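Local coordinates for D-3-phosphoglycerate dehydrogenase oxidoreductase protein (Ralstonia solanacearum, PDB 3GG9) that probably catalyses the NAD-dependent oxidation of D-3-phosphoglycerate, as a member of the D-isomer specific 2-hydroxyacid dehydrogenase family, at residues A[221-235]-A[252-264]. Sequence-based numbering, arbitrary orientation. Where two conformers were deposited one is given.
Unlike the reference sequence in segment 221-235: Ser231 (reference Gly), Ile233 (reference Val). With SO4 (sulfate ion), chain F; SO4 (sulfate ion), chain E.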
ATOM      1  N   VAL A 221       8.835 -11.257   7.851  1.00 19.14           N
ATOM      2  CA  VAL A 221       8.829 -12.653   8.359  1.00 19.90           C
ATOM      3  C   VAL A 221       7.911 -13.614   7.592  1.00 25.32           C
ATOM      4  O   VAL A 221       6.700 -13.401   7.511  1.00 26.20           O
ATOM      5  CB  VAL A 221       8.445 -12.689   9.881  1.00 24.43           C
ATOM      6  CG1 VAL A 221       8.664 -14.077  10.439  1.00 28.29           C
ATOM      7  CG2 VAL A 221       9.305 -11.732  10.622  1.00 24.54           C
ATOM      8  N   HIS A 222       8.502 -14.676   7.033  1.00 23.05           N
ATOM      9  CA  HIS A 222       7.749 -15.684   6.291  1.00 24.08           C
ATOM     10  C   HIS A 222       8.030 -17.113   6.731  1.00 31.87           C
ATOM     11  O   HIS A 222       8.648 -17.894   6.006  1.00 25.89           O
ATOM     12  CB  HIS A 222       8.001 -15.488   4.819  1.00 22.17           C
ATOM     13  CG  HIS A 222       7.638 -14.120   4.364  1.00 20.60           C
ATOM     14  ND1 HIS A 222       6.331 -13.728   4.192  1.00 23.87           N
ATOM     15  CD2 HIS A 222       8.398 -13.027   4.132  1.00 24.93           C
ATOM     16  CE1 HIS A 222       6.305 -12.458   3.838  1.00 19.51           C
ATOM     17  NE2 HIS A 222       7.545 -12.008   3.803  1.00 21.34           N
ATOM     18  N   LEU A 223       7.544 -17.450   7.919  1.00 27.31           N
ATOM     19  CA  LEU A 223       7.790 -18.754   8.532  1.00 27.45           C
ATOM     20  C   LEU A 223       6.465 -19.389   8.907  1.00 29.04           C
ATOM     21  O   LEU A 223       5.523 -18.691   9.272  1.00 28.93           O
ATOM     22  CB  LEU A 223       8.630 -18.589   9.807  1.00 31.62           C
ATOM     23  CG  LEU A 223      10.023 -17.966   9.721  1.00 27.52           C
ATOM     24  CD1 LEU A 223      10.563 -17.645  11.108  1.00 36.96           C
ATOM     25  CD2 LEU A 223      10.971 -18.915   8.977  1.00 34.39           C
ATOM     26  N   ARG A 224       6.399 -20.710   8.814  1.00 27.46           N
ATOM     27  CA  ARG A 224       5.282 -21.472   9.342  1.00 30.97           C
ATOM     28  C   ARG A 224       5.520 -21.619  10.837  1.00 29.37           C
ATOM     29  O   ARG A 224       6.685 -21.677  11.289  1.00 26.24           O
ATOM     30  CB  ARG A 224       5.185 -22.847   8.665  1.00 35.14           C
ATOM     31  CG  ARG A 224       4.890 -22.802   7.142  1.00 37.36           C
ATOM     32  CD  ARG A 224       3.393 -22.730   6.833  1.00 51.45           C
ATOM     33  NE  ARG A 224       3.125 -22.236   5.477  1.00 56.38           N
ATOM     34  CZ  ARG A 224       1.935 -21.839   5.014  1.00 54.09           C
ATOM     35  NH1 ARG A 224       1.829 -21.417   3.763  1.00 49.43           N
ATOM     36  NH2 ARG A 224       0.845 -21.855   5.783  1.00 46.62           N
ATOM     37  N   LEU A 225       4.428 -21.646  11.594  1.00 28.24           N
ATOM     38  CA  LEU A 225       4.496 -21.810  13.049  1.00 29.60           C
ATOM     39  C   LEU A 225       4.564 -23.294  13.431  1.00 30.69           C
ATOM     40  O   LEU A 225       3.700 -24.087  13.044  1.00 30.42           O
ATOM     41  CB  LEU A 225       3.297 -21.160  13.740  1.00 24.65           C
ATOM     42  CG  LEU A 225       3.353 -21.102  15.279  1.00 29.81           C
ATOM     43  CD1 LEU A 225       4.580 -20.378  15.777  1.00 26.56           C
ATOM     44  CD2 LEU A 225       2.090 -20.471  15.830  1.00 31.95           C
ATOM     45  N   ASN A 226       5.610 -23.639  14.175  1.00 30.49           N
ATOM     46  CA  ASN A 226       5.823 -24.979  14.722  1.00 39.79           C
ATOM     47  C   ASN A 226       6.728 -24.840  15.946  1.00 40.21           C
ATOM     48  O   ASN A 226       7.132 -23.722  16.283  1.00 32.10           O
ATOM     49  CB  ASN A 226       6.431 -25.931  13.666  1.00 39.09           C
ATOM     50  CG  ASN A 226       7.721 -25.394  13.049  1.00 37.23           C
ATOM     51  OD1 ASN A 226       8.600 -24.912  13.751  1.00 36.66           O
ATOM     52  ND2 ASN A 226       7.833 -25.483  11.721  1.00 38.26           N
ATOM     53  N   ASP A 227       7.077 -25.959  16.582  1.00 45.72           N
ATOM     54  CA  ASP A 227       7.889 -25.937  17.818  1.00 47.12           C
ATOM     55  C   ASP A 227       9.272 -25.324  17.648  1.00 44.45           C
ATOM     56  O   ASP A 227       9.829 -24.757  18.591  1.00 47.26           O
ATOM     57  CB  ASP A 227       8.006 -27.337  18.432  1.00 48.17           C
ATOM     58  CG  ASP A 227       6.691 -27.837  18.992  1.00 56.90           C
ATOM     59  OD1 ASP A 227       6.396 -29.040  18.825  1.00 66.90           O
ATOM     60  OD2 ASP A 227       5.944 -27.034  19.594  1.00 62.55           O
ATOM     61  N   GLU A 228       9.814 -25.425  16.440  1.00 43.29           N
ATOM     62  CA  GLU A 228      11.100 -24.825  16.134  1.00 43.78           C
ATOM     63  C   GLU A 228      11.021 -23.299  16.030  1.00 43.52           C
ATOM     64  O   GLU A 228      11.956 -22.610  16.438  1.00 46.21           O
ATOM     65  CB  GLU A 228      11.678 -25.422  14.843  1.00 45.67           C
ATOM     66  CG  GLU A 228      12.265 -26.839  14.985  1.00 62.64           C
ATOM     67  CD  GLU A 228      11.207 -27.911  15.248  1.00 77.23           C
ATOM     68  OE1 GLU A 228      10.307 -28.100  14.395  1.00 74.06           O
ATOM     69  OE2 GLU A 228      11.275 -28.559  16.319  1.00 84.47           O
ATOM     70  N   THR A 229       9.904 -22.781  15.512  1.00 37.02           N
ATOM     71  CA  THR A 229       9.775 -21.354  15.199  1.00 30.20           C
ATOM     72  C   THR A 229       8.933 -20.523  16.173  1.00 30.83           C
ATOM     73  O   THR A 229       8.904 -19.287  16.072  1.00 30.32           O
ATOM     74  CB  THR A 229       9.167 -21.140  13.818  1.00 26.24           C
ATOM     75  OG1 THR A 229       7.838 -21.674  13.809  1.00 28.15           O
ATOM     76  CG2 THR A 229       9.995 -21.814  12.745  1.00 26.39           C
ATOM     77  N   ARG A 230       8.229 -21.175  17.092  1.00 33.59           N
ATOM     78  CA  ARG A 230       7.519 -20.427  18.131  1.00 31.51           C
ATOM     79  C   ARG A 230       8.517 -19.616  18.964  1.00 36.27           C
ATOM     80  O   ARG A 230       9.505 -20.173  19.456  1.00 30.77           O
ATOM     81  CB  ARG A 230       6.722 -21.371  19.018  1.00 34.58           C
ATOM     82  CG  ARG A 230       5.803 -20.672  19.997  1.00 36.16           C
ATOM     83  CD  ARG A 230       5.007 -21.667  20.819  1.00 42.41           C
ATOM     84  NE  ARG A 230       4.243 -22.591  19.979  1.00 47.04           N
ATOM     85  CZ  ARG A 230       2.997 -22.379  19.560  1.00 54.23           C
ATOM     86  NH1 ARG A 230       2.396 -23.289  18.801  1.00 51.07           N
ATOM     87  NH2 ARG A 230       2.348 -21.267  19.903  1.00 48.10           N
ATOM     88  N   SER A 231       8.261 -18.305  19.072  1.00 27.74           N
ATOM     89  CA  SER A 231       9.093 -17.329  19.805  1.00 35.41           C
ATOM     90  C   SER A 231      10.505 -17.204  19.262  1.00 35.20           C
ATOM     91  O   SER A 231      11.417 -16.825  19.996  1.00 32.55           O
ATOM     92  CB  SER A 231       9.154 -17.625  21.317  1.00 35.31           C
ATOM     93  OG  SER A 231       7.862 -17.795  21.858  1.00 41.20           O
ATOM     94  N   ILE A 232      10.679 -17.493  17.972  1.00 33.95           N
ATOM     95  CA  ILE A 232      12.004 -17.468  17.351  1.00 34.70           C
ATOM     96  C   ILE A 232      12.543 -16.041  17.261  1.00 34.27           C
ATOM     97  O   ILE A 232      13.749 -15.820  17.122  1.00 34.29           O
ATOM     98  CB  ILE A 232      11.988 -18.160  15.954  1.00 32.32           C
ATOM     99  CG1 ILE A 232      13.404 -18.554  15.504  1.00 32.90           C
ATOM    100  CG2 ILE A 232      11.232 -17.311  14.914  1.00 29.50           C
ATOM    101  CD1 ILE A 232      13.448 -19.433  14.271  1.00 37.72           C
ATOM    102  N   ILE A 233      11.634 -15.072  17.339  1.00 33.03           N
ATOM    103  CA  ILE A 233      12.004 -13.672  17.303  1.00 29.57           C
ATOM    104  C   ILE A 233      11.768 -13.163  18.716  1.00 26.01           C
ATOM    105  O   ILE A 233      10.670 -13.250  19.248  1.00 31.24           O
ATOM    106  CB  ILE A 233      11.182 -12.889  16.243  1.00 27.84           C
ATOM    107  CG1 ILE A 233      11.482 -13.448  14.849  1.00 27.90           C
ATOM    108  CG2 ILE A 233      11.528 -11.410  16.258  1.00 25.07           C
ATOM    109  CD1 ILE A 233      10.565 -12.905  13.779  1.00 31.61           C
ATOM    110  N   THR A 234      12.829 -12.668  19.326  1.00 31.10           N
ATOM    111  CA  THR A 234      12.768 -12.208  20.700  1.00 30.32           C
ATOM    112  C   THR A 234      12.806 -10.692  20.724  1.00 29.28           C
ATOM    113  O   THR A 234      13.044 -10.066  19.699  1.00 26.86           O
ATOM    114  CB  THR A 234      13.970 -12.749  21.479  1.00 34.76           C
ATOM    115  OG1 THR A 234      15.173 -12.190  20.935  1.00 33.56           O
ATOM    116  CG2 THR A 234      14.027 -14.266  21.375  1.00 32.87           C
ATOM    117  N   VAL A 235      12.587 -10.094  21.898  1.00 30.00           N
ATOM    118  CA  VAL A 235      12.790  -8.655  22.082  1.00 27.59           C
ATOM    119  C   VAL A 235      14.232  -8.245  21.808  1.00 31.28           C
ATOM    120  O   VAL A 235      14.462  -7.150  21.319  1.00 31.85           O
ATOM    121  CB  VAL A 235      12.419  -8.163  23.529  1.00 28.13           C
ATOM    122  CG1 VAL A 235      12.653  -6.668  23.679  1.00 36.48           C
ATOM    123  CG2 VAL A 235      10.998  -8.431  23.814  1.00 32.92           C
ATOM    124  N   ARG A 252       2.496 -15.520  11.435  1.00 22.62           N
ATOM    125  CA  ARG A 252       1.780 -15.872  12.662  0.50 25.81           C
ATOM    126  C   ARG A 252       2.329 -15.005  13.794  1.00 23.18           C
ATOM    127  O   ARG A 252       3.537 -14.736  13.849  1.00 24.48           O
ATOM    128  CB  ARG A 252       1.947 -17.363  13.016  0.50 26.30           C
ATOM    129  CG  ARG A 252       1.192 -18.389  12.134  0.50 26.25           C
ATOM    130  CD  ARG A 252      -0.339 -18.313  12.250  0.50 30.20           C
ATOM    131  NE  ARG A 252      -0.819 -18.502  13.622  0.50 35.24           N
ATOM    132  CZ  ARG A 252      -1.107 -19.679  14.183  0.50 38.84           C
ATOM    133  NH1 ARG A 252      -0.964 -20.808  13.499  0.50 31.98           N
ATOM    134  NH2 ARG A 252      -1.540 -19.730  15.444  0.50 30.80           N
ATOM    135  N   ALA A 253       1.443 -14.551  14.688  1.00 22.98           N
ATOM    136  CA  ALA A 253       1.852 -13.682  15.819  1.00 28.44           C
ATOM    137  C   ALA A 253       2.837 -14.330  16.800  1.00 28.09           C
ATOM    138  O   ALA A 253       3.730 -13.670  17.355  1.00 29.96           O
ATOM    139  CB  ALA A 253       0.615 -13.199  16.574  1.00 24.94           C
ATOM    140  N   GLU A 254       2.697 -15.632  16.976  1.00 28.10           N
ATOM    141  CA  GLU A 254       3.428 -16.380  17.988  1.00 30.07           C
ATOM    142  C   GLU A 254       4.862 -16.707  17.561  1.00 30.49           C
ATOM    143  O   GLU A 254       5.642 -17.249  18.351  1.00 31.57           O
ATOM    144  CB  GLU A 254       2.653 -17.657  18.351  1.00 32.78           C
ATOM    145  CG  GLU A 254       1.252 -17.411  18.937  1.00 36.33           C
ATOM    146  CD  GLU A 254       0.108 -17.416  17.902  1.00 46.96           C
ATOM    147  OE1 GLU A 254      -1.051 -17.566  18.343  1.00 43.17           O
ATOM    148  OE2 GLU A 254       0.343 -17.260  16.669  1.00 34.37           O
ATOM    149  N   LEU A 255       5.213 -16.362  16.323  1.00 26.07           N
ATOM    150  CA  LEU A 255       6.618 -16.337  15.905  1.00 29.78           C
ATOM    151  C   LEU A 255       7.470 -15.357  16.707  1.00 27.09           C
ATOM    152  O   LEU A 255       8.668 -15.551  16.830  1.00 26.39           O
ATOM    153  CB  LEU A 255       6.749 -15.988  14.428  1.00 23.47           C
ATOM    154  CG  LEU A 255       6.156 -16.963  13.411  1.00 29.78           C
ATOM    155  CD1 LEU A 255       6.280 -16.396  12.004  1.00 23.52           C
ATOM    156  CD2 LEU A 255       6.829 -18.313  13.484  1.00 30.18           C
ATOM    157  N   VAL A 256       6.854 -14.291  17.213  1.00 27.46           N
ATOM    158  CA  VAL A 256       7.530 -13.341  18.091  1.00 29.93           C
ATOM    159  C   VAL A 256       7.120 -13.698  19.508  1.00 31.99           C
ATOM    160  O   VAL A 256       5.949 -13.972  19.757  1.00 34.22           O
ATOM    161  CB  VAL A 256       7.121 -11.874  17.801  1.00 33.57           C
ATOM    162  CG1 VAL A 256       7.908 -10.887  18.674  1.00 22.78           C
ATOM    163  CG2 VAL A 256       7.326 -11.537  16.327  1.00 22.83           C
ATOM    164  N   GLU A 257       8.077 -13.707  20.431  1.00 32.29           N
ATOM    165  CA  GLU A 257       7.759 -13.934  21.842  1.00 33.12           C
ATOM    166  C   GLU A 257       6.679 -12.988  22.340  1.00 31.89           C
ATOM    167  O   GLU A 257       6.569 -11.854  21.898  1.00 34.02           O
ATOM    168  CB  GLU A 257       9.011 -13.894  22.728  1.00 30.85           C
ATOM    169  CG  GLU A 257       9.634 -12.527  22.949  1.00 36.58           C
ATOM    170  CD  GLU A 257      10.781 -12.574  23.965  1.00 41.65           C
ATOM    171  OE1 GLU A 257      11.665 -11.703  23.918  1.00 40.56           O
ATOM    172  OE2 GLU A 257      10.799 -13.488  24.814  1.00 56.86           O
ATOM    173  N   GLU A 258       5.854 -13.518  23.226  1.00 33.22           N
ATOM    174  CA  GLU A 258       4.685 -12.851  23.756  1.00 33.25           C
ATOM    175  C   GLU A 258       5.019 -11.448  24.289  1.00 33.17           C
ATOM    176  O   GLU A 258       5.994 -11.267  25.031  1.00 31.52           O
ATOM    177  CB  GLU A 258       4.089 -13.751  24.831  1.00 32.37           C
ATOM    178  CG  GLU A 258       2.787 -13.285  25.366  1.00 34.22           C
ATOM    179  CD  GLU A 258       2.174 -14.298  26.281  1.00 34.57           C
ATOM    180  OE1 GLU A 258       0.946 -14.234  26.455  1.00 41.22           O
ATOM    181  OE2 GLU A 258       2.915 -15.163  26.815  1.00 39.97           O
ATOM    182  N   ASN A 259       4.232 -10.466  23.836  1.00 29.19           N
ATOM    183  CA  ASN A 259       4.427  -9.023  24.066  1.00 33.73           C
ATOM    184  C   ASN A 259       5.749  -8.436  23.547  1.00 28.61           C
ATOM    185  O   ASN A 259       6.019  -7.266  23.754  1.00 30.60           O
ATOM    186  CB  ASN A 259       4.213  -8.630  25.542  1.00 34.73           C
ATOM    187  CG  ASN A 259       2.893  -9.132  26.101  1.00 40.26           C
ATOM    188  OD1 ASN A 259       1.870  -9.104  25.427  1.00 41.17           O
ATOM    189  ND2 ASN A 259       2.917  -9.602  27.344  1.00 28.77           N
ATOM    190  N   GLY A 260       6.544  -9.243  22.849  1.00 23.55           N
ATOM    191  CA  GLY A 260       7.861  -8.806  22.392  1.00 27.91           C
ATOM    192  C   GLY A 260       7.808  -7.606  21.478  1.00 28.42           C
ATOM    193  O   GLY A 260       8.593  -6.669  21.605  1.00 29.08           O
ATOM    194  N   MET A 261       6.861  -7.637  20.554  1.00 27.73           N
ATOM    195  CA  MET A 261       6.677  -6.539  19.631  1.00 27.76           C
ATOM    196  C   MET A 261       6.264  -5.185  20.261  1.00 30.42           C
ATOM    197  O   MET A 261       6.882  -4.143  19.992  1.00 25.95           O
ATOM    198  CB  MET A 261       5.700  -6.987  18.557  1.00 31.84           C
ATOM    199  CG  MET A 261       4.804  -5.918  18.058  1.00 43.92           C
ATOM    200  SD  MET A 261       5.038  -5.909  16.336  1.00 52.16           S
ATOM    201  CE  MET A 261       6.768  -5.364  16.341  1.00 31.42           C
ATOM    202  N   VAL A 262       5.216  -5.205  21.079  1.00 25.86           N
ATOM    203  CA  VAL A 262       4.801  -4.019  21.812  1.00 29.12           C
ATOM    204  C   VAL A 262       6.001  -3.493  22.594  1.00 27.58           C
ATOM    205  O   VAL A 262       6.312  -2.302  22.505  1.00 30.11           O
ATOM    206  CB  VAL A 262       3.611  -4.306  22.752  1.00 30.28           C
ATOM    207  CG1 VAL A 262       3.400  -3.131  23.744  1.00 28.90           C
ATOM    208  CG2 VAL A 262       2.337  -4.583  21.942  1.00 27.42           C
ATOM    209  N   THR A 263       6.693  -4.398  23.289  1.00 29.90           N
ATOM    210  CA  THR A 263       7.862  -4.052  24.103  1.00 35.68           C
ATOM    211  C   THR A 263       8.930  -3.366  23.262  1.00 32.43           C
ATOM    212  O   THR A 263       9.380  -2.286  23.611  1.00 30.38           O
ATOM    213  CB  THR A 263       8.434  -5.285  24.856  1.00 37.76           C
ATOM    214  OG1 THR A 263       7.416  -5.847  25.698  1.00 36.42           O
ATOM    215  CG2 THR A 263       9.657  -4.909  25.722  1.00 39.37           C
ATOM    216  N   ALA A 264       9.286  -3.959  22.121  1.00 33.95           N
ATOM    217  CA  ALA A 264      10.314  -3.382  21.266  1.00 31.10           C
ATOM    218  C   ALA A 264       9.900  -2.034  20.658  1.00 29.53           C
ATOM    219  O   ALA A 264      10.712  -1.096  20.612  1.00 29.09           O
ATOM    220  CB  ALA A 264      10.719  -4.366  20.181  1.00 35.03           C
TER
HETATM  221  S   SO4 F   2       5.302 -21.272   2.503  1.00 55.50           S
HETATM  222  O1  SO4 F   2       3.926 -21.405   2.035  1.00 47.46           O
HETATM  223  O2  SO4 F   2       5.443 -21.775   3.880  1.00 50.09           O
HETATM  224  O3  SO4 F   2       6.143 -22.084   1.618  1.00 43.89           O
HETATM  225  O4  SO4 F   2       5.682 -19.852   2.502  1.00 40.56           O
HETATM  226  S   SO4 E   1      -2.492 -22.430   3.046  1.00 48.18           S
HETATM  227  O1  SO4 E   1      -3.746 -21.717   3.169  1.00 57.55           O
HETATM  228  O2  SO4 E   1      -2.743 -23.842   2.824  1.00 42.04           O
HETATM  229  O3  SO4 E   1      -1.751 -21.896   1.910  1.00 57.33           O
HETATM  230  O4  SO4 E   1      -1.737 -22.224   4.281  1.00 40.52           O
HETATM  231  O   HOH W   1       5.226 -17.201  20.954  1.00 33.57           O
HETATM  232  O   HOH W   2       6.837 -16.206  24.463  1.00 40.47           O
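Two donors grip Glu254 O: Ser231 N, 2.9 Å away and in the carbonyl plane, and a water that also bonds Ser231 OG. One residue on, Leu255 O takes Ile233 N at 3.0 Å, and Ile233 O in turn accepts Glu257 N in a nearly straight bond (167°), with Val256 CA adding a CA-H...O contact; Ile233 and Val256 thus form a single beta bridge. Glu257 CG sits between its backbone N and carbonyl carbon (chi1 72°), and the extended chain beyond carries OE1 to Val235 N, 2.7 Å away. That amide, in the first turn of helix 235-238, meets the carboxylate on its anti side. Leu255 fills the bend of the other segment: CD1 lies against Val221 CG1 (3.7 Å) and Leu223 CB, while CD2 reaches Leu225 CD1 and Thr229 OG1. Thr229 OG1 itself donates to Arg224 O, closing the bend around this leucine. In one of the two conformers deposited for Arg252, Leu225 CD2 rests over the centre of the guanidinium, 3.6 Å above its plane. The contact joins two neighbouring crossovers of the Rossmann-type NAD-binding domain, linking the loop after strand 218-221 to the one after strand 246-249; Val256 also packs on Phe247 of that strand and, with Ile233, on Leu238 of helix 235-238.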